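Local coordinates for 6-O-methylguanine DNA methyltransferase (PDB 2B6C), which is a predicted DNA alkylation repair protein with an AlkD-like, all-helical build, probably acting on alkylated DNA, though its precise activity is not established, at residues L7-N12 with A30-P35; Q58-Y63 with D77-N82; A96-K101 with F138-V143. All coordinates share one frame; numbering follows the deposited sequence.

Contact 1 (L7-N12 with A30-P35); sequences LQFQKN and AGIPAP
Phe-9 and Ile-32 cross obliquely, the isoleucine reaching the phenylalanine at the root of its ring. Ile-32 CG1 lies 3.7 Å from Phe-9 CB and about as close to Phe-9 CG, so the apolar contact centres on the benzylic carbon. CG of Phe-9 stands anti to its carbonyl carbon (chi1 -63°), beside the backbone N, and the ring beyond it stacks on Tyr-71 of helix 69-81. Ala-30 adds a methyl, with its CB 4.1 Å from Phe-9 CB, while Ile-32 CD1 rests against the backbone oxygen of Gln-10 at 3.4 Å.

Further along, the interaction turns polar. Asn-12 N donates to Ala-30 O at 2.8 Å (160° at the hydrogen), and Lys-11 CA approaches the same oxygen with a CA-H...O contact of 3.5 Å. The bent Lys-11 chain passes that carbonyl with CE, and its NZ bonds to Phe-29 O and to a glycerol. Both carboxylate oxygens of Glu-70 accept N-H groups from 30-32. The chemistry thus implies two complementary fastenings: an apolar one at Phe-9, and a backbone bond from Asn-12 N, a residue whose OD1 caps helix 13-22 through Thr-15 N.

Contact 2 (Q58-Y63 with D77-N82); sequences QEIEAY and DLALQN
The carbonyl oxygen of Leu-78 is gripped twice by one residue, Asn-82, while the leucine's side chain faces the neighbouring helix. Asn-82 ND2 donates to Leu-78 O at 2.7 Å in an almost straight bond (176° at the hydrogen). The donor lies in the carbonyl plane and the acceptor in the plane of the amide, so this bond helps to fix the rotation of that flat group. Asn-82 N adds a second, weak bond to the same oxygen at 3.3 Å. The side-chain amide nitrogen also bonds to Ser-48 OG, which ties Asn-82 to helix 34-48.

No hydrogen bond crosses between the segments; they meet mainly through aliphatic and aromatic carbon. The segments 58-63 and 77-81 belong to helices joined by a short turn and run nearly antiparallel, at 152° with their axes 10.0 Å apart. They form an antiparallel helical hairpin, consistent with the HEAT-like helical build of AlkD-type proteins. Ile-60 and Leu-78 lie flank to flank, their chains running in opposite senses, with Ile-60 CG1 at 3.7 Å from Leu-78 CB. Ile-60 CG1 is anti to the carbonyl carbon (chi1 -71°), beside the backbone N, and CD1 beyond it reaches the residue after Leu-78, lying 3.9 Å from Ala-79 N and 4.0 Å from Ala-79 CB.

Tyr-63 meets Leu-78 at about a right angle, through Tyr-63 CD2 and Leu-78 CD1 at 3.8 Å. Its hydroxyl lies farther off, where its partner is Leu-7 N. Leu-45 and Ser-48 of helix 34-48 also pack on Leu-78, whereas Trp-110 and Phe-113 of helix 104-120 press on Ala-79.

Contact 3 (A96-K101 with F138-V143); sequences AYVPQK and FWNRRV. With SO4 (sulfate ion), chain I.
Val-98 carries CG1 anti to its backbone N (chi1 171°), and Asn-140 carries CG anti to its carbonyl carbon (chi1 -76°), beside the backbone N; these two settings bring a methyl and an amide together. The side chains meet at a slant, with Val-98 CG1 only 3.1 Å from Asn-140 OD1. That is tight for a carbon and an oxygen, and Val-98 CB is nearly as close to the same atom, at 3.3 Å. The oxygen is buried with no hydrogen-bonding partner in the model, and its nearest neighbours across the contact are these carbons of Val-98.

The other end of the amide is better served. Asn-140 ND2 donates to sulfate O4 at 3.2 Å (153° at the hydrogen), which supports the modelled orientation of the amide. Pro-99 CG comes to within 3.8 Å of Asn-140 ND2, the two side chains crossing at an angle. One helical turn on, Val-143 CG2 touches Val-98 CG1 at 3.9 Å, and Phe-132, from helix 125-132, packs on Val-98, Asn-140 and Val-143 alike. Within 96-101, Gln-100 NE2 reaches back to Ala-96 O at 2.9 Å from well above the carbonyl plane, a bond internal to the segment.

Lys-95 NZ and the backbone nitrogens of Glu-136 and Asn-137 also hold the sulfate, which probably came from the crystallisation liquor. A lysine, an amide and backbone N-H groups near a helix start are typical of an anion site; in a putative DNA-binding protein this is consistent with, but does not prove, a phosphate-binding position.

The three contacts follow one another along the chain, and neighbours are joined by a probable hydrogen bond each. Contacts 1 and 2, with centres about 17 Å apart, touch where Leu-7 N lies 3.0 Å from Tyr-63 OH. Arg-37 also bridges them, packing on contact 1 and forming a salt bridge with Asp-77 of contact 2. Contacts 2 and 3, again about 17 Å between centres, meet through Glu-61 OE1 and Tyr-97 OH at 2.7 Å, and Ile-60 CG2 packs on the same hydroxyl. Contacts 1 and 3 do not touch: their nearest atoms are about 11 Å apart. Of the three, contact 3 lies nearest the middle of the chain and includes the bound sulfate.

Contact 1 (L7-N12 with A30-P35)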
loop_
_atom_site.group_PDB
_atom_site.type_symbol
_atom_site.label_atom_id
_atom_site.label_comp_id
_atom_site.label_asym_id
_atom_site.label_seq_id
_atom_site.Cartn_x
_atom_site.Cartn_y
_atom_site.Cartn_z
ATOM N N LEU B 7 -19.953 -10.811 -2.502
ATOM C CA LEU B 7 -19.341 -12.049 -2.045
ATOM C C LEU B 7 -20.358 -12.859 -1.243
ATOM O O LEU B 7 -21.047 -12.326 -0.363
ATOM C CB LEU B 7 -18.145 -11.709 -1.166
ATOM C CG LEU B 7 -16.810 -12.431 -1.250
ATOM C CD1 LEU B 7 -16.197 -12.295 0.094
ATOM C CD2 LEU B 7 -16.907 -13.888 -1.644
ATOM N N GLN B 8 -20.465 -14.140 -1.583
ATOM C CA GLN B 8 -21.334 -15.073 -0.883
ATOM C C GLN B 8 -20.557 -16.307 -0.493
ATOM O O GLN B 8 -20.005 -16.999 -1.339
ATOM C CB GLN B 8 -22.495 -15.498 -1.754
ATOM C CG GLN B 8 -23.475 -14.398 -2.017
ATOM C CD GLN B 8 -24.904 -14.864 -1.864
ATOM O OE1 GLN B 8 -25.819 -14.044 -1.775
ATOM N NE2 GLN B 8 -25.109 -16.187 -1.813
ATOM N N PHE B 9 -20.504 -16.579 0.798
ATOM C CA PHE B 9 -19.828 -17.767 1.247
ATOM C C PHE B 9 -20.773 -18.971 1.201
ATOM O O PHE B 9 -21.981 -18.852 1.421
ATOM C CB PHE B 9 -19.248 -17.589 2.638
ATOM C CG PHE B 9 -18.195 -16.515 2.729
ATOM C CD1 PHE B 9 -18.354 -15.454 3.613
ATOM C CD2 PHE B 9 -17.052 -16.561 1.931
ATOM C CE1 PHE B 9 -17.380 -14.453 3.704
ATOM C CE2 PHE B 9 -16.072 -15.566 2.018
ATOM C CZ PHE B 9 -16.242 -14.519 2.899
ATOM N N GLN B 10 -20.193 -20.121 0.881
ATOM C CA GLN B 10 -20.893 -21.389 0.933
ATOM C C GLN B 10 -20.868 -21.911 2.368
ATOM O O GLN B 10 -19.822 -21.925 3.016
ATOM C CB GLN B 10 -20.223 -22.383 -0.020
ATOM C CG GLN B 10 -21.201 -23.338 -0.661
ATOM C CD GLN B 10 -22.326 -22.611 -1.414
ATOM O OE1 GLN B 10 -23.496 -22.994 -1.313
ATOM N NE2 GLN B 10 -21.973 -21.554 -2.159
ATOM N N LYS B 11 -22.025 -22.336 2.859
ATOM C CA LYS B 11 -22.154 -22.803 4.230
ATOM C C LYS B 11 -21.478 -24.166 4.447
ATOM O O LYS B 11 -21.753 -25.147 3.748
ATOM C CB LYS B 11 -23.638 -22.780 4.658
ATOM C CG LYS B 11 -23.976 -23.516 5.960
ATOM C CD LYS B 11 -24.823 -22.645 6.901
ATOM C CE LYS B 11 -23.924 -21.886 7.905
ATOM N NZ LYS B 11 -24.658 -20.908 8.784
ATOM N N ASN B 12 -20.543 -24.192 5.387
ATOM C CA ASN B 12 -19.895 -25.429 5.800
ATOM C C ASN B 12 -20.283 -25.729 7.251
ATOM O O ASN B 12 -19.634 -25.251 8.182
ATOM C CB ASN B 12 -18.372 -25.372 5.602
ATOM C CG ASN B 12 -17.666 -26.661 6.055
ATOM O OD1 ASN B 12 -18.212 -27.470 6.840
ATOM N ND2 ASN B 12 -16.447 -26.864 5.553
ATOM N N ALA B 30 -20.585 -18.951 8.797
ATOM C CA ALA B 30 -20.779 -19.673 7.546
ATOM C C ALA B 30 -19.910 -20.939 7.588
ATOM O O ALA B 30 -20.254 -21.936 6.999
ATOM C CB ALA B 30 -20.426 -18.801 6.339
ATOM N N GLY B 31 -18.786 -20.873 8.298
ATOM C CA GLY B 31 -17.844 -21.973 8.355
ATOM C C GLY B 31 -16.692 -21.821 7.382
ATOM O O GLY B 31 -16.285 -22.793 6.749
ATOM N N ILE B 32 -16.162 -20.598 7.295
ATOM C CA ILE B 32 -15.045 -20.271 6.413
ATOM C C ILE B 32 -13.842 -19.802 7.217
ATOM O O ILE B 32 -13.784 -18.628 7.603
ATOM C CB ILE B 32 -15.403 -19.112 5.437
ATOM C CG1 ILE B 32 -16.787 -19.310 4.805
ATOM C CG2 ILE B 32 -14.304 -18.976 4.349
ATOM C CD1 ILE B 32 -16.890 -20.510 3.865
ATOM N N PRO B 33 -12.857 -20.685 7.432
ATOM C CA PRO B 33 -11.670 -20.247 8.177
ATOM C C PRO B 33 -10.929 -19.098 7.460
ATOM O O PRO B 33 -11.087 -18.918 6.250
ATOM C CB PRO B 33 -10.819 -21.525 8.270
ATOM C CG PRO B 33 -11.880 -22.690 8.080
ATOM C CD PRO B 33 -12.771 -22.100 7.028
ATOM N N ALA B 34 -10.160 -18.333 8.231
ATOM C CA ALA B 34 -9.477 -17.118 7.772
ATOM C C ALA B 34 -8.663 -17.297 6.485
ATOM O O ALA B 34 -8.893 -16.543 5.540
ATOM C CB ALA B 34 -8.625 -16.517 8.865
ATOM N N PRO B 35 -7.747 -18.310 6.420
ATOM C CA PRO B 35 -6.975 -18.423 5.171
ATOM C C PRO B 35 -7.865 -18.642 3.963
ATOM O O PRO B 35 -7.632 -18.037 2.929
ATOM C CB PRO B 35 -6.036 -19.619 5.423
ATOM C CG PRO B 35 -5.969 -19.739 6.933
ATOM C CD PRO B 35 -7.338 -19.326 7.407
#

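Contact 2 (Q58-Y63 with D77-N82)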
loop_
_atom_site.group_PDB
_atom_site.type_symbol
_atom_site.label_atom_id
_atom_site.label_comp_id
_atom_site.label_asym_id
_atom_site.label_seq_id
_atom_site.Cartn_x
_atom_site.Cartn_y
_atom_site.Cartn_z
ATOM N N GLN B 58 -20.595 2.329 2.017
ATOM C CA GLN B 58 -21.828 1.574 1.913
ATOM C C GLN B 58 -21.608 0.076 1.875
ATOM O O GLN B 58 -22.424 -0.683 2.379
ATOM C CB GLN B 58 -22.616 2.009 0.677
ATOM C CG GLN B 58 -23.369 3.332 0.864
ATOM C CD GLN B 58 -23.895 3.869 -0.466
ATOM O OE1 GLN B 58 -23.418 3.485 -1.553
ATOM N NE2 GLN B 58 -24.870 4.758 -0.391
ATOM N N GLU B 59 -20.539 -0.351 1.223
ATOM C CA GLU B 59 -20.205 -1.771 1.125
ATOM C C GLU B 59 -19.711 -2.276 2.480
ATOM O O GLU B 59 -20.072 -3.358 2.926
ATOM C CB GLU B 59 -19.148 -2.002 0.038
ATOM C CG GLU B 59 -19.657 -1.763 -1.377
ATOM C CD GLU B 59 -20.262 -3.023 -2.014
ATOM O OE1 GLU B 59 -20.125 -4.129 -1.455
ATOM O OE2 GLU B 59 -20.852 -2.908 -3.104
ATOM N N ILE B 60 -18.892 -1.476 3.153
ATOM C CA ILE B 60 -18.421 -1.864 4.478
ATOM C C ILE B 60 -19.639 -2.059 5.384
ATOM O O ILE B 60 -19.753 -3.059 6.083
ATOM C CB ILE B 60 -17.436 -0.839 5.077
ATOM C CG1 ILE B 60 -16.105 -0.915 4.329
ATOM C CG2 ILE B 60 -17.226 -1.088 6.583
ATOM C CD1 ILE B 60 -15.139 0.193 4.645
ATOM N N GLU B 61 -20.549 -1.087 5.355
ATOM C CA GLU B 61 -21.750 -1.169 6.140
ATOM C C GLU B 61 -22.614 -2.396 5.760
ATOM O O GLU B 61 -23.046 -3.121 6.645
ATOM C CB GLU B 61 -22.526 0.162 6.074
ATOM C CG GLU B 61 -23.951 0.109 6.643
ATOM C CD GLU B 61 -24.017 -0.050 8.186
ATOM O OE1 GLU B 61 -22.992 0.112 8.914
ATOM O OE2 GLU B 61 -25.130 -0.317 8.685
ATOM N N ALA B 62 -22.884 -2.609 4.473
ATOM C CA ALA B 62 -23.649 -3.810 4.059
ATOM C C ALA B 62 -23.033 -5.151 4.491
ATOM O O ALA B 62 -23.753 -5.999 5.015
ATOM C CB ALA B 62 -23.958 -3.799 2.556
ATOM N N TYR B 63 -21.715 -5.339 4.336
ATOM C CA TYR B 63 -21.069 -6.577 4.828
ATOM C C TYR B 63 -21.149 -6.713 6.358
ATOM O O TYR B 63 -21.330 -7.813 6.887
ATOM C CB TYR B 63 -19.616 -6.686 4.352
ATOM C CG TYR B 63 -19.503 -7.129 2.901
ATOM C CD1 TYR B 63 -19.675 -8.465 2.547
ATOM C CD2 TYR B 63 -19.228 -6.213 1.894
ATOM C CE1 TYR B 63 -19.611 -8.868 1.222
ATOM C CE2 TYR B 63 -19.157 -6.589 0.584
ATOM C CZ TYR B 63 -19.347 -7.926 0.239
ATOM O OH TYR B 63 -19.265 -8.315 -1.077
ATOM N N ASP B 77 -11.722 -6.030 6.745
ATOM C CA ASP B 77 -10.678 -6.153 5.705
ATOM C C ASP B 77 -10.840 -5.060 4.641
ATOM O O ASP B 77 -9.863 -4.534 4.155
ATOM C CB ASP B 77 -10.684 -7.543 5.024
ATOM C CG ASP B 77 -9.945 -8.601 5.824
ATOM O OD1 ASP B 77 -9.202 -8.264 6.792
ATOM O OD2 ASP B 77 -10.117 -9.794 5.485
ATOM N N LEU B 78 -12.076 -4.723 4.288
ATOM C CA LEU B 78 -12.305 -3.627 3.340
ATOM C C LEU B 78 -11.749 -2.292 3.852
ATOM O O LEU B 78 -11.137 -1.515 3.095
ATOM C CB LEU B 78 -13.795 -3.463 2.994
ATOM C CG LEU B 78 -14.354 -4.554 2.082
ATOM C CD1 LEU B 78 -15.883 -4.510 2.086
ATOM C CD2 LEU B 78 -13.847 -4.364 0.652
ATOM N N ALA B 79 -11.961 -2.052 5.136
ATOM C CA ALA B 79 -11.471 -0.873 5.798
ATOM C C ALA B 79 -9.953 -0.930 5.914
ATOM O O ALA B 79 -9.253 0.024 5.571
ATOM C CB ALA B 79 -12.143 -0.726 7.191
ATOM N N LEU B 80 -9.435 -2.057 6.379
ATOM C CA LEU B 80 -7.990 -2.236 6.504
ATOM C C LEU B 80 -7.231 -2.049 5.176
ATOM O O LEU B 80 -6.189 -1.407 5.130
ATOM C CB LEU B 80 -7.695 -3.631 7.032
ATOM C CG LEU B 80 -7.467 -3.759 8.518
ATOM C CD1 LEU B 80 -7.752 -5.223 8.871
ATOM C CD2 LEU B 80 -5.986 -3.371 8.772
ATOM N N GLN B 81 -7.749 -2.650 4.108
ATOM C CA GLN B 81 -7.145 -2.536 2.770
ATOM C C GLN B 81 -7.150 -1.121 2.191
ATOM O O GLN B 81 -6.315 -0.794 1.360
ATOM C CB GLN B 81 -7.850 -3.484 1.781
ATOM C CG GLN B 81 -7.569 -4.974 2.008
ATOM C CD GLN B 81 -6.133 -5.306 2.434
ATOM O OE1 GLN B 81 -5.841 -5.478 3.631
ATOM N NE2 GLN B 81 -5.240 -5.417 1.463
ATOM N N ASN B 82 -8.118 -0.310 2.595
ATOM C CA ASN B 82 -8.280 1.037 2.084
ATOM C C ASN B 82 -7.910 2.091 3.129
ATOM O O ASN B 82 -8.327 3.246 3.031
ATOM C CB ASN B 82 -9.725 1.237 1.594
ATOM C CG ASN B 82 -10.036 0.386 0.371
ATOM O OD1 ASN B 82 -9.777 0.802 -0.761
ATOM N ND2 ASN B 82 -10.580 -0.818 0.592
#

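Contact 3 (A96-K101 with F138-V143)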
loop_
_atom_site.group_PDB
_atom_site.type_symbol
_atom_site.label_atom_id
_atom_site.label_comp_id
_atom_site.label_asym_id
_atom_site.label_seq_id
_atom_site.Cartn_x
_atom_site.Cartn_y
_atom_site.Cartn_z
ATOM N N ALA B 96 -17.965 4.050 15.565
ATOM C CA ALA B 96 -19.318 3.547 15.749
ATOM C C ALA B 96 -19.434 2.020 15.602
ATOM O O ALA B 96 -20.355 1.421 16.159
ATOM C CB ALA B 96 -20.353 4.282 14.822
ATOM N N TYR B 97 -18.527 1.396 14.857
ATOM C CA TYR B 97 -18.570 -0.054 14.640
ATOM C C TYR B 97 -17.968 -0.877 15.780
ATOM O O TYR B 97 -18.320 -2.043 15.942
ATOM C CB TYR B 97 -17.831 -0.456 13.367
ATOM C CG TYR B 97 -18.523 -0.138 12.070
ATOM C CD1 TYR B 97 -19.613 -0.882 11.639
ATOM C CD2 TYR B 97 -18.053 0.896 11.248
ATOM C CE1 TYR B 97 -20.248 -0.594 10.416
ATOM C CE2 TYR B 97 -18.675 1.203 10.029
ATOM C CZ TYR B 97 -19.773 0.453 9.619
ATOM O OH TYR B 97 -20.392 0.743 8.398
ATOM N N VAL B 98 -17.074 -0.295 16.566
ATOM C CA VAL B 98 -16.332 -1.067 17.561
ATOM C C VAL B 98 -17.244 -1.821 18.585
ATOM O O VAL B 98 -17.093 -3.021 18.757
ATOM C CB VAL B 98 -15.206 -0.213 18.226
ATOM C CG1 VAL B 98 -14.589 -0.967 19.417
ATOM C CG2 VAL B 98 -14.135 0.159 17.185
ATOM N N PRO B 99 -18.235 -1.124 19.193
ATOM C CA PRO B 99 -19.206 -1.784 20.055
ATOM C C PRO B 99 -20.282 -2.645 19.331
ATOM O O PRO B 99 -20.960 -3.448 20.008
ATOM C CB PRO B 99 -19.918 -0.614 20.782
ATOM C CG PRO B 99 -19.418 0.626 20.232
ATOM C CD PRO B 99 -18.461 0.336 19.106
ATOM N N GLN B 100 -20.446 -2.490 18.010
ATOM C CA GLN B 100 -21.410 -3.313 17.261
ATOM C C GLN B 100 -20.906 -4.727 16.956
ATOM O O GLN B 100 -19.783 -4.899 16.433
ATOM C CB GLN B 100 -21.842 -2.670 15.944
ATOM C CG GLN B 100 -22.386 -1.262 15.997
ATOM C CD GLN B 100 -22.714 -0.782 14.568
ATOM O OE1 GLN B 100 -23.351 -1.500 13.790
ATOM N NE2 GLN B 100 -22.267 0.409 14.219
ATOM N N LYS B 101 -21.746 -5.730 17.274
ATOM C CA LYS B 101 -21.428 -7.143 17.095
ATOM C C LYS B 101 -20.027 -7.439 17.714
ATOM O O LYS B 101 -19.188 -8.091 17.100
ATOM C CB LYS B 101 -21.469 -7.544 15.606
ATOM C CG LYS B 101 -22.683 -7.010 14.851
ATOM C CD LYS B 101 -22.773 -7.636 13.475
ATOM C CE LYS B 101 -24.146 -7.534 12.838
ATOM N NZ LYS B 101 -24.201 -8.491 11.699
ATOM N N PHE B 138 -16.394 -1.237 27.438
ATOM C CA PHE B 138 -15.032 -1.723 27.690
ATOM C C PHE B 138 -14.340 -2.167 26.408
ATOM O O PHE B 138 -13.098 -2.136 26.341
ATOM C CB PHE B 138 -14.945 -2.827 28.791
ATOM C CG PHE B 138 -15.445 -4.189 28.351
ATOM C CD1 PHE B 138 -14.673 -5.004 27.520
ATOM C CD2 PHE B 138 -16.691 -4.657 28.770
ATOM C CE1 PHE B 138 -15.125 -6.266 27.123
ATOM C CE2 PHE B 138 -17.158 -5.911 28.364
ATOM C CZ PHE B 138 -16.346 -6.727 27.534
ATOM N N TRP B 139 -15.120 -2.580 25.398
ATOM C CA TRP B 139 -14.534 -2.927 24.092
ATOM C C TRP B 139 -13.823 -1.728 23.468
ATOM O O TRP B 139 -12.715 -1.887 22.927
ATOM C CB TRP B 139 -15.572 -3.479 23.113
ATOM C CG TRP B 139 -16.107 -4.794 23.502
ATOM C CD1 TRP B 139 -17.430 -5.095 23.819
ATOM C CD2 TRP B 139 -15.376 -6.014 23.636
ATOM N NE1 TRP B 139 -17.541 -6.410 24.146
ATOM C CE2 TRP B 139 -16.308 -7.013 24.042
ATOM C CE3 TRP B 139 -14.031 -6.375 23.452
ATOM C CZ2 TRP B 139 -15.925 -8.354 24.273
ATOM C CZ3 TRP B 139 -13.654 -7.721 23.696
ATOM C CH2 TRP B 139 -14.597 -8.686 24.090
ATOM N N ASN B 140 -14.429 -0.524 23.561
ATOM C CA ASN B 140 -13.734 0.684 23.121
ATOM C C ASN B 140 -12.424 0.936 23.894
ATOM O O ASN B 140 -11.439 1.356 23.305
ATOM C CB ASN B 140 -14.613 1.935 23.186
ATOM C CG ASN B 140 -15.621 2.009 22.061
ATOM O OD1 ASN B 140 -15.332 1.642 20.920
ATOM N ND2 ASN B 140 -16.831 2.490 22.375
ATOM N N ARG B 141 -12.432 0.727 25.212
ATOM C CA ARG B 141 -11.225 0.919 26.041
ATOM C C ARG B 141 -10.156 -0.135 25.773
ATOM O O ARG B 141 -8.958 0.153 25.890
ATOM C CB ARG B 141 -11.596 0.934 27.511
ATOM C CG ARG B 141 -12.624 2.035 27.802
ATOM C CD ARG B 141 -12.560 2.429 29.292
ATOM N NE ARG B 141 -12.636 1.295 30.202
ATOM C CZ ARG B 141 -13.760 0.650 30.529
ATOM N NH1 ARG B 141 -14.941 0.997 29.990
ATOM N NH2 ARG B 141 -13.700 -0.348 31.394
ATOM N N ARG B 142 -10.588 -1.342 25.382
ATOM C CA ARG B 142 -9.670 -2.312 24.830
ATOM C C ARG B 142 -8.858 -1.756 23.612
ATOM O O ARG B 142 -7.643 -2.008 23.491
ATOM C CB ARG B 142 -10.388 -3.630 24.501
ATOM C CG ARG B 142 -9.435 -4.726 23.955
ATOM C CD ARG B 142 -10.106 -6.108 23.993
ATOM N NE ARG B 142 -9.383 -7.134 23.253
ATOM C CZ ARG B 142 -8.766 -8.177 23.825
ATOM N NH1 ARG B 142 -8.162 -9.085 23.062
ATOM N NH2 ARG B 142 -8.753 -8.333 25.161
ATOM N N VAL B 143 -9.535 -1.042 22.712
ATOM C CA VAL B 143 -8.871 -0.383 21.596
ATOM C C VAL B 143 -7.870 0.681 22.091
ATOM O O VAL B 143 -6.763 0.720 21.564
ATOM C CB VAL B 143 -9.884 0.217 20.539
ATOM C CG1 VAL B 143 -9.133 1.063 19.383
ATOM C CG2 VAL B 143 -10.703 -0.903 19.890
HETATM S S SO4 I . -18.579 5.049 24.473
HETATM O O1 SO4 I . -19.858 5.129 23.769
HETATM O O2 SO4 I . -18.549 5.974 25.628
HETATM O O3 SO4 I . -17.519 5.514 23.560
HETATM O O4 SO4 I . -18.353 3.656 24.907
#